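Local coordinates for protein putative alcohol dehydrogenase (Sinorhizobium meliloti, PDB 4J6F) that probably oxidises alcohols with a nicotinamide cofactor, as a putative member of the medium-chain dehydrogenase/reductase superfamily, at residues Arg127-Glu132 with Leu168-Ala173; Met198-Arg203 with Phe336-Arg341; Gly354-Pro357 with His362-Gln365. All coordinates share one frame; numbering follows the deposited sequence.

Contact 1: Arg127-Glu132 with Leu168-Ala173; sequences RARIGE and LPAENA
Arg129 presents the edge of its guanidinium, not a face, to the backbone carbonyls of Ala170 and Ala173. Along that edge, NH1 donates to Ala173 O at 3.2 Å, and NH2 adds a weak bond to the same oxygen. NH2 also lies 2.7 Å from Ala170 O. The bond from NH1 is far from ideal, for the nitrogen stands 38° out of the carbonyl plane of Ala173. In contrast, Glu132 OE1 lies in the guanidinium plane: NH1 reaches it at 2.8 Å in a nearly straight salt-bridged hydrogen bond. Bends at chi2 and chi3 bring the arginine head round to both partners. A type II turn from Arg129 to Glu132 returns the acid to the arginine's side, and Gly131 suits its third position because its positive phi would jam a side chain against the preceding carbonyl. Ala170 and Ala173 suit their places, since their small methyls let the guanidinium approach the backbone; Ala173 CB is 3.7 Å from NH2. Arg129 also touches Ile118 and Val134, on strands 113-121 and 133-140 of the GroES-like domain. A leucine in its place would probably leave Ala173 O without these donors and the Glu132 carboxylate without its cationic mate. The chemistry thus implies a polar tie between the turn before strand 133-140 and the 3-10 turn after strand 165-169, in which one cation serves both a carboxylate and a main-chain carbonyl.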
loop_
_atom_site.group_PDB
_atom_site.type_symbol
_atom_site.label_atom_id
_atom_site.label_comp_id
_atom_site.label_asym_id
_atom_site.label_seq_id
_atom_site.Cartn_x
_atom_site.Cartn_y
_atom_site.Cartn_z
ATOM N N ARG A 127 -13.298 13.861 42.261
ATOM C CA ARG A 127 -13.107 12.828 43.284
ATOM C C ARG A 127 -14.258 11.824 43.330
ATOM O O ARG A 127 -14.162 10.791 44.002
ATOM C CB ARG A 127 -12.863 13.457 44.661
ATOM C CG ARG A 127 -11.577 14.275 44.726
ATOM C CD ARG A 127 -11.064 14.478 46.146
ATOM N NE ARG A 127 -11.032 13.233 46.928
ATOM C CZ ARG A 127 -10.044 12.343 46.916
ATOM N NH1 ARG A 127 -10.145 11.260 47.656
ATOM N NH2 ARG A 127 -8.965 12.524 46.170
ATOM N N ALA A 128 -15.326 12.134 42.590
ATOM C CA ALA A 128 -16.509 11.274 42.450
ATOM C C ALA A 128 -16.223 10.034 41.620
ATOM O O ALA A 128 -16.981 9.064 41.670
ATOM C CB ALA A 128 -17.647 12.051 41.815
ATOM N N ARG A 129 -15.139 10.093 40.843
ATOM C CA ARG A 129 -14.695 9.002 39.983
ATOM C C ARG A 129 -14.185 7.789 40.768
ATOM O O ARG A 129 -14.189 6.665 40.260
ATOM C CB ARG A 129 -13.593 9.502 39.044
ATOM C CG ARG A 129 -14.068 10.392 37.897
ATOM C CD ARG A 129 -14.251 9.573 36.637
ATOM N NE ARG A 129 -13.106 9.672 35.739
ATOM C CZ ARG A 129 -12.705 8.713 34.904
ATOM N NH1 ARG A 129 -13.326 7.537 34.855
ATOM N NH2 ARG A 129 -11.660 8.928 34.122
ATOM N N ILE A 130 -13.740 8.009 42.002
ATOM C CA ILE A 130 -13.228 6.916 42.808
ATOM C C ILE A 130 -14.264 5.800 42.876
ATOM O O ILE A 130 -15.459 6.055 42.993
ATOM C CB ILE A 130 -12.799 7.401 44.201
ATOM C CG1 ILE A 130 -11.423 8.060 44.116
ATOM C CG2 ILE A 130 -12.766 6.250 45.200
ATOM C CD1 ILE A 130 -11.089 8.945 45.297
ATOM N N GLY A 131 -13.795 4.566 42.749
ATOM C CA GLY A 131 -14.664 3.397 42.849
ATOM C C GLY A 131 -15.138 2.840 41.521
ATOM O O GLY A 131 -15.713 1.753 41.486
ATOM N N GLU A 132 -14.899 3.584 40.438
ATOM C CA GLU A 132 -15.323 3.187 39.103
ATOM C C GLU A 132 -14.490 2.040 38.552
ATOM O O GLU A 132 -13.288 1.954 38.814
ATOM C CB GLU A 132 -15.234 4.364 38.151
ATOM C CG GLU A 132 -16.491 5.199 38.101
ATOM C CD GLU A 132 -16.282 6.535 37.412
ATOM O OE1 GLU A 132 -15.330 6.671 36.607
ATOM O OE2 GLU A 132 -17.072 7.459 37.683
ATOM N N LEU A 168 -2.515 6.712 35.167
ATOM C CA LEU A 168 -2.851 7.020 33.767
ATOM C C LEU A 168 -3.751 8.234 33.690
ATOM O O LEU A 168 -4.457 8.522 34.647
ATOM C CB LEU A 168 -3.553 5.843 33.092
ATOM C CG LEU A 168 -4.912 5.451 33.649
ATOM C CD1 LEU A 168 -5.865 5.117 32.515
ATOM C CD2 LEU A 168 -4.764 4.286 34.603
ATOM N N PRO A 169 -3.756 8.943 32.546
ATOM C CA PRO A 169 -4.611 10.126 32.423
ATOM C C PRO A 169 -6.083 9.769 32.576
ATOM O O PRO A 169 -6.521 8.734 32.059
ATOM C CB PRO A 169 -4.372 10.591 30.984
ATOM C CG PRO A 169 -3.120 9.926 30.542
ATOM C CD PRO A 169 -3.063 8.634 31.284
ATOM N N ALA A 170 -6.833 10.628 33.263
ATOM C CA ALA A 170 -8.273 10.450 33.434
ATOM C C ALA A 170 -9.026 10.110 32.147
ATOM O O ALA A 170 -9.796 9.152 32.141
ATOM C CB ALA A 170 -8.888 11.662 34.113
ATOM N N GLU A 171 -8.801 10.861 31.064
ATOM C CA GLU A 171 -9.472 10.579 29.764
ATOM C C GLU A 171 -9.301 9.132 29.314
ATOM O O GLU A 171 -10.127 8.616 28.563
ATOM C CB GLU A 171 -8.997 11.479 28.601
ATOM C CG GLU A 171 -8.548 12.886 28.956
ATOM C CD GLU A 171 -7.142 12.907 29.530
ATOM O OE1 GLU A 171 -6.173 12.863 28.731
ATOM O OE2 GLU A 171 -7.012 12.965 30.781
ATOM N N ASN A 172 -8.231 8.485 29.759
ATOM C CA ASN A 172 -7.949 7.124 29.317
ATOM C C ASN A 172 -8.619 6.009 30.141
ATOM O O ASN A 172 -8.559 4.827 29.766
ATOM C CB ASN A 172 -6.435 6.898 29.156
ATOM C CG ASN A 172 -5.876 7.559 27.897
ATOM O OD1 ASN A 172 -5.840 8.792 27.785
ATOM N ND2 ASN A 172 -5.446 6.739 26.939
ATOM N N ALA A 173 -9.260 6.391 31.243
ATOM C CA ALA A 173 -9.963 5.445 32.080
ATOM C C ALA A 173 -11.439 5.451 31.703
ATOM O O ALA A 173 -12.172 6.370 32.066
ATOM C CB ALA A 173 -9.765 5.795 33.549
#

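Contact 2: Met198-Arg203 with Phe336-Arg341; sequences MLERAR and FRRLVR
Glu200 and Arg338 meet by their charged ends alone, across the space between two helices; in these two segments the closest CA atoms, those of the same two residues, are 11.3 Å apart. OE1 of Glu200 lies 3.4 Å from NH2 of Arg338, a salt bridge without a hydrogen bond: the oxygen sits well out of the guanidinium plane and no N-H points at it. The side chains cross obliquely, yet their flat ends are close to parallel, with the carboxylate and guanidinium planes 17° apart. Only long residues could span such a gap. Glu200 extends with CG anti to its backbone nitrogen (chi1 -163°) and then bends at chi2; Arg338 starts the same way and bends at chi3, which swings its head toward the acid.

Stronger partners hold both charges from outside: Arg230 takes Glu200 OE2, while Asp335 and Glu196 share Arg338 NH2. The result is a charge network in which each group probably tempers the field of the next. Just beyond Glu200, helix 189-201 closes in a Schellman motif, with Arg203 at positive phi and its N bonded weakly to Glu200 O. Beneath this polar surface, Met198 (a selenomethionine) and Leu199 pack on helix 218-229, which follows strand 209-212 of a six-stranded parallel sheet whose strand order, 3-2-1-4-5-6, is consistent with a Rossmann-type cofactor domain. Phe336 of helix 333-344 reaches back to Cys189 and Leu193 on helix 189-201 and to Met135 on strand 133-140.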
loop_
_atom_site.group_PDB
_atom_site.type_symbol
_atom_site.label_atom_id
_atom_site.label_comp_id
_atom_site.label_asym_id
_atom_site.label_seq_id
_atom_site.Cartn_x
_atom_site.Cartn_y
_atom_site.Cartn_z
HETATM N N MSE A 198 -6.913 -1.396 11.094
HETATM C CA MSE A 198 -6.578 -2.179 9.903
HETATM C C MSE A 198 -7.772 -2.201 8.998
HETATM O O MSE A 198 -7.646 -1.911 7.812
HETATM C CB MSE A 198 -6.162 -3.595 10.283
HETATM C CG MSE A 198 -4.717 -3.670 10.768
HETATM SE SE MSE A 198 -4.309 -5.526 11.328
HETATM C CE MSE A 198 -4.328 -6.440 9.586
ATOM N N LEU A 199 -8.943 -2.505 9.555
ATOM C CA LEU A 199 -10.171 -2.595 8.765
ATOM C C LEU A 199 -10.617 -1.241 8.223
ATOM O O LEU A 199 -11.274 -1.168 7.183
ATOM C CB LEU A 199 -11.299 -3.260 9.561
ATOM C CG LEU A 199 -11.048 -4.737 9.892
ATOM C CD1 LEU A 199 -12.231 -5.351 10.616
ATOM C CD2 LEU A 199 -10.696 -5.552 8.654
ATOM N N GLU A 200 -10.241 -0.178 8.928
ATOM C CA GLU A 200 -10.558 1.181 8.524
ATOM C C GLU A 200 -9.608 1.654 7.400
ATOM O O GLU A 200 -10.024 2.339 6.449
ATOM C CB GLU A 200 -10.500 2.095 9.755
ATOM C CG GLU A 200 -11.180 3.451 9.597
ATOM C CD GLU A 200 -12.692 3.407 9.764
ATOM O OE1 GLU A 200 -13.261 4.488 10.024
ATOM O OE2 GLU A 200 -13.313 2.321 9.636
ATOM N N ARG A 201 -8.340 1.260 7.506
ATOM C CA ARG A 201 -7.321 1.646 6.528
ATOM C C ARG A 201 -7.547 0.959 5.198
ATOM O O ARG A 201 -7.292 1.525 4.144
ATOM C CB ARG A 201 -5.925 1.316 7.051
ATOM C CG ARG A 201 -5.424 2.259 8.134
ATOM C CD ARG A 201 -5.004 3.605 7.565
ATOM N NE ARG A 201 -4.038 3.411 6.496
ATOM C CZ ARG A 201 -2.786 3.019 6.698
ATOM N NH1 ARG A 201 -2.339 2.802 7.937
ATOM N NH2 ARG A 201 -1.983 2.832 5.660
ATOM N N ALA A 202 -8.027 -0.274 5.259
ATOM C CA ALA A 202 -8.372 -1.028 4.067
ATOM C C ALA A 202 -9.773 -0.693 3.548
ATOM O O ALA A 202 -10.185 -1.210 2.515
ATOM C CB ALA A 202 -8.251 -2.516 4.351
ATOM N N ARG A 203 -10.511 0.153 4.275
ATOM C CA ARG A 203 -11.879 0.547 3.901
ATOM C C ARG A 203 -12.824 -0.635 3.655
ATOM O O ARG A 203 -13.606 -0.612 2.695
ATOM C CB ARG A 203 -11.845 1.423 2.658
ATOM C CG ARG A 203 -11.231 2.792 2.874
ATOM C CD ARG A 203 -10.959 3.498 1.556
ATOM N NE ARG A 203 -9.809 2.921 0.856
ATOM C CZ ARG A 203 -9.881 2.147 -0.225
ATOM N NH1 ARG A 203 -8.771 1.688 -0.773
ATOM N NH2 ARG A 203 -11.047 1.828 -0.763
ATOM N N PHE A 336 -11.216 3.941 18.897
ATOM C CA PHE A 336 -11.423 3.469 20.259
ATOM C C PHE A 336 -12.872 3.625 20.721
ATOM O O PHE A 336 -13.413 2.742 21.395
ATOM C CB PHE A 336 -10.484 4.155 21.244
ATOM C CG PHE A 336 -10.552 3.570 22.627
ATOM C CD1 PHE A 336 -9.816 2.433 22.953
ATOM C CD2 PHE A 336 -11.374 4.131 23.600
ATOM C CE1 PHE A 336 -9.883 1.880 24.221
ATOM C CE2 PHE A 336 -11.445 3.579 24.870
ATOM C CZ PHE A 336 -10.705 2.451 25.180
ATOM N N ARG A 337 -13.500 4.744 20.373
ATOM C CA ARG A 337 -14.882 4.978 20.767
ATOM C C ARG A 337 -15.781 3.899 20.175
ATOM O O ARG A 337 -16.616 3.316 20.877
ATOM C CB ARG A 337 -15.330 6.374 20.366
ATOM C CG ARG A 337 -15.100 7.419 21.447
ATOM C CD ARG A 337 -15.585 8.790 20.976
ATOM N NE ARG A 337 -14.480 9.673 20.583
ATOM C CZ ARG A 337 -14.234 10.088 19.341
ATOM N NH1 ARG A 337 -15.017 9.716 18.334
ATOM N NH2 ARG A 337 -13.204 10.892 19.103
ATOM N N ARG A 338 -15.560 3.613 18.893
ATOM C CA ARG A 338 -16.312 2.598 18.173
ATOM C C ARG A 338 -16.127 1.255 18.844
ATOM O O ARG A 338 -17.067 0.470 18.943
ATOM C CB ARG A 338 -15.862 2.516 16.716
ATOM C CG ARG A 338 -16.706 1.581 15.858
ATOM C CD ARG A 338 -16.716 2.037 14.406
ATOM N NE ARG A 338 -15.370 2.019 13.832
ATOM C CZ ARG A 338 -14.615 3.093 13.582
ATOM N NH1 ARG A 338 -15.051 4.322 13.829
ATOM N NH2 ARG A 338 -13.402 2.927 13.080
ATOM N N LEU A 339 -14.913 0.989 19.308
ATOM C CA LEU A 339 -14.636 -0.263 19.993
ATOM C C LEU A 339 -15.441 -0.344 21.290
ATOM O O LEU A 339 -16.141 -1.333 21.527
ATOM C CB LEU A 339 -13.140 -0.416 20.248
ATOM C CG LEU A 339 -12.663 -1.542 21.148
ATOM C CD1 LEU A 339 -13.171 -2.865 20.602
ATOM C CD2 LEU A 339 -11.147 -1.513 21.201
ATOM N N VAL A 340 -15.365 0.707 22.108
ATOM C CA VAL A 340 -16.204 0.783 23.305
ATOM C C VAL A 340 -17.661 0.495 22.918
ATOM O O VAL A 340 -18.302 -0.384 23.503
ATOM C CB VAL A 340 -16.055 2.136 24.055
ATOM C CG1 VAL A 340 -17.088 2.276 25.170
ATOM C CG2 VAL A 340 -14.659 2.258 24.642
ATOM N N ARG A 341 -18.152 1.204 21.905
ATOM C CA ARG A 341 -19.511 1.039 21.420
ATOM C C ARG A 341 -19.824 -0.426 21.062
ATOM O O ARG A 341 -20.884 -0.948 21.429
ATOM C CB ARG A 341 -19.733 1.962 20.229
ATOM C CG ARG A 341 -21.055 2.707 20.218
ATOM C CD ARG A 341 -20.919 4.069 19.545
ATOM N NE ARG A 341 -20.331 4.011 18.194
ATOM C CZ ARG A 341 -19.245 4.686 17.807
ATOM N NH1 ARG A 341 -18.610 5.490 18.657
ATOM N NH2 ARG A 341 -18.792 4.560 16.566
#

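Contact 3: Gly354-Pro357 with His362-Gln365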
loop_
_atom_site.group_PDB
_atom_site.type_symbol
_atom_site.label_atom_id
_atom_site.label_comp_id
_atom_site.label_asym_id
_atom_site.label_seq_id
_atom_site.Cartn_x
_atom_site.Cartn_y
_atom_site.Cartn_z
ATOM N N GLY A 354 -7.263 -18.068 28.702
ATOM C CA GLY A 354 -6.705 -18.558 29.960
ATOM C C GLY A 354 -6.326 -17.431 30.893
ATOM O O GLY A 354 -6.152 -16.291 30.466
ATOM N N VAL A 355 -6.191 -17.744 32.175
ATOM C CA VAL A 355 -5.935 -16.725 33.174
ATOM C C VAL A 355 -4.735 -17.102 34.014
ATOM O O VAL A 355 -4.626 -18.236 34.465
ATOM C CB VAL A 355 -7.143 -16.584 34.097
ATOM C CG1 VAL A 355 -6.868 -15.551 35.181
ATOM C CG2 VAL A 355 -8.381 -16.232 33.286
ATOM N N TYR A 356 -3.836 -16.155 34.235
ATOM C CA TYR A 356 -2.610 -16.439 34.981
ATOM C C TYR A 356 -2.396 -15.439 36.120
ATOM O O TYR A 356 -2.677 -14.250 35.960
ATOM C CB TYR A 356 -1.393 -16.440 34.037
ATOM C CG TYR A 356 -1.466 -17.452 32.903
ATOM C CD1 TYR A 356 -2.258 -17.213 31.779
ATOM C CD2 TYR A 356 -0.741 -18.640 32.956
ATOM C CE1 TYR A 356 -2.345 -18.135 30.752
ATOM C CE2 TYR A 356 -0.811 -19.566 31.931
ATOM C CZ TYR A 356 -1.615 -19.312 30.831
ATOM O OH TYR A 356 -1.696 -20.227 29.800
ATOM N N PRO A 357 -1.913 -15.916 37.282
ATOM C CA PRO A 357 -1.546 -14.982 38.343
ATOM C C PRO A 357 -0.280 -14.205 37.987
ATOM O O PRO A 357 0.612 -14.740 37.339
ATOM C CB PRO A 357 -1.290 -15.903 39.548
ATOM C CG PRO A 357 -0.923 -17.217 38.946
ATOM C CD PRO A 357 -1.766 -17.322 37.708
ATOM N N HIS A 362 6.209 -15.969 34.030
ATOM C CA HIS A 362 7.074 -16.741 33.151
ATOM C C HIS A 362 6.282 -17.860 32.495
ATOM O O HIS A 362 6.405 -18.089 31.285
ATOM C CB HIS A 362 8.310 -17.249 33.901
ATOM C CG HIS A 362 9.280 -16.159 34.257
ATOM N ND1 HIS A 362 10.611 -16.194 33.898
ATOM C CD2 HIS A 362 9.103 -14.985 34.915
ATOM C CE1 HIS A 362 11.214 -15.100 34.333
ATOM N NE2 HIS A 362 10.320 -14.348 34.946
ATOM N N ARG A 363 5.434 -18.517 33.282
ATOM C CA ARG A 363 4.581 -19.575 32.759
ATOM C C ARG A 363 3.577 -18.973 31.774
ATOM O O ARG A 363 3.330 -19.545 30.707
ATOM C CB ARG A 363 3.870 -20.309 33.895
ATOM C CG ARG A 363 3.221 -21.623 33.487
ATOM C CD ARG A 363 2.417 -22.235 34.630
ATOM N NE ARG A 363 0.977 -22.104 34.401
ATOM C CZ ARG A 363 0.149 -21.366 35.140
ATOM N NH1 ARG A 363 -1.147 -21.309 34.833
ATOM N NH2 ARG A 363 0.606 -20.685 36.183
ATOM N N ALA A 364 3.025 -17.809 32.131
ATOM C CA ALA A 364 2.069 -17.097 31.280
ATOM C C ALA A 364 2.638 -16.755 29.909
ATOM O O ALA A 364 1.993 -16.986 28.884
ATOM C CB ALA A 364 1.597 -15.834 31.960
ATOM N N GLN A 365 3.847 -16.204 29.878
ATOM C CA GLN A 365 4.403 -15.766 28.610
ATOM C C GLN A 365 4.937 -16.923 27.757
ATOM O O GLN A 365 4.982 -16.823 26.516
ATOM C CB GLN A 365 5.461 -14.694 28.812
ATOM C CG GLN A 365 5.801 -13.997 27.518
ATOM C CD GLN A 365 6.155 -12.565 27.737
ATOM O OE1 GLN A 365 7.224 -12.261 28.245
ATOM N NE2 GLN A 365 5.254 -11.667 27.360
#
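Tyr356 lies against Arg363 and Ala364 where the first strand of a beta-alpha-beta unit faces the helix that follows it; strand 352-357 leads through helix 361-370 to strand 376-380, and the two strands pair in parallel. The helix segment begins with His362, which does not touch the strand segment and gives its NE2 to the carbonyl O of Leu48.

Next comes Arg363, a long residue fit for the exposed margin, where the guanidinium can lie against the tyrosine ring and still find a charged partner. Its CG is anti to the backbone nitrogen (chi1 -166°) and a bend at chi3 carries the head to the tyrosine, the two side chains crossing at about a right angle. One face of the guanidinium receives Tyr356 CD2, and NH1 is the nearest atom, 3.3 Å from that carbon. The planes are inclined by 41°, so the groups are not stacked. Pro357 CD stands near the guanidinium plane, 4.4 Å from NH2, while Glu360 forms a salt bridge with that nitrogen.

Ala364 follows, buried, and its smallness suits it: the methyl lets helix and strand close to 6.0 Å between the CA atoms of Ala364 and Tyr356. Gln365 ends the segment with its CB pointing away from the strand, and its side chain touches Asp77 and Val78 of helix 75-82.

Tyrosine is apt opposite them, offering a broad apolar ring to the helix and a hydroxyl to Asp367 one turn further on. The ring takes Ala364 CA over one face in a CH-pi contact, 3.9 Å from its centroid and 21° off the normal, and its CG lies 3.6 Å from Ala364 CB.

How the contacts relate
None of the three is a fully buried core contact. Contacts 1 and 3 are partly buried, whereas contact 2 lies at the surface. Contacts 1 and 3 reach the same mixed sheet, but with centres 28 Å apart: one ties the loop and turn next to its strands, the other lays a helix on its outlying strand 352-357. Contact 2 joins two helices instead, on the opposite side of the chain's centre from contact 3, although helix 333-344 directly precedes strand 352-357. The chemistry differs accordingly, from an arginine shared between a carboxylate and a backbone carbonyl in contact 1, through charge against charge in contact 2, to a tyrosine ring packed on an alanine, with an arginine at the margin, in contact 3.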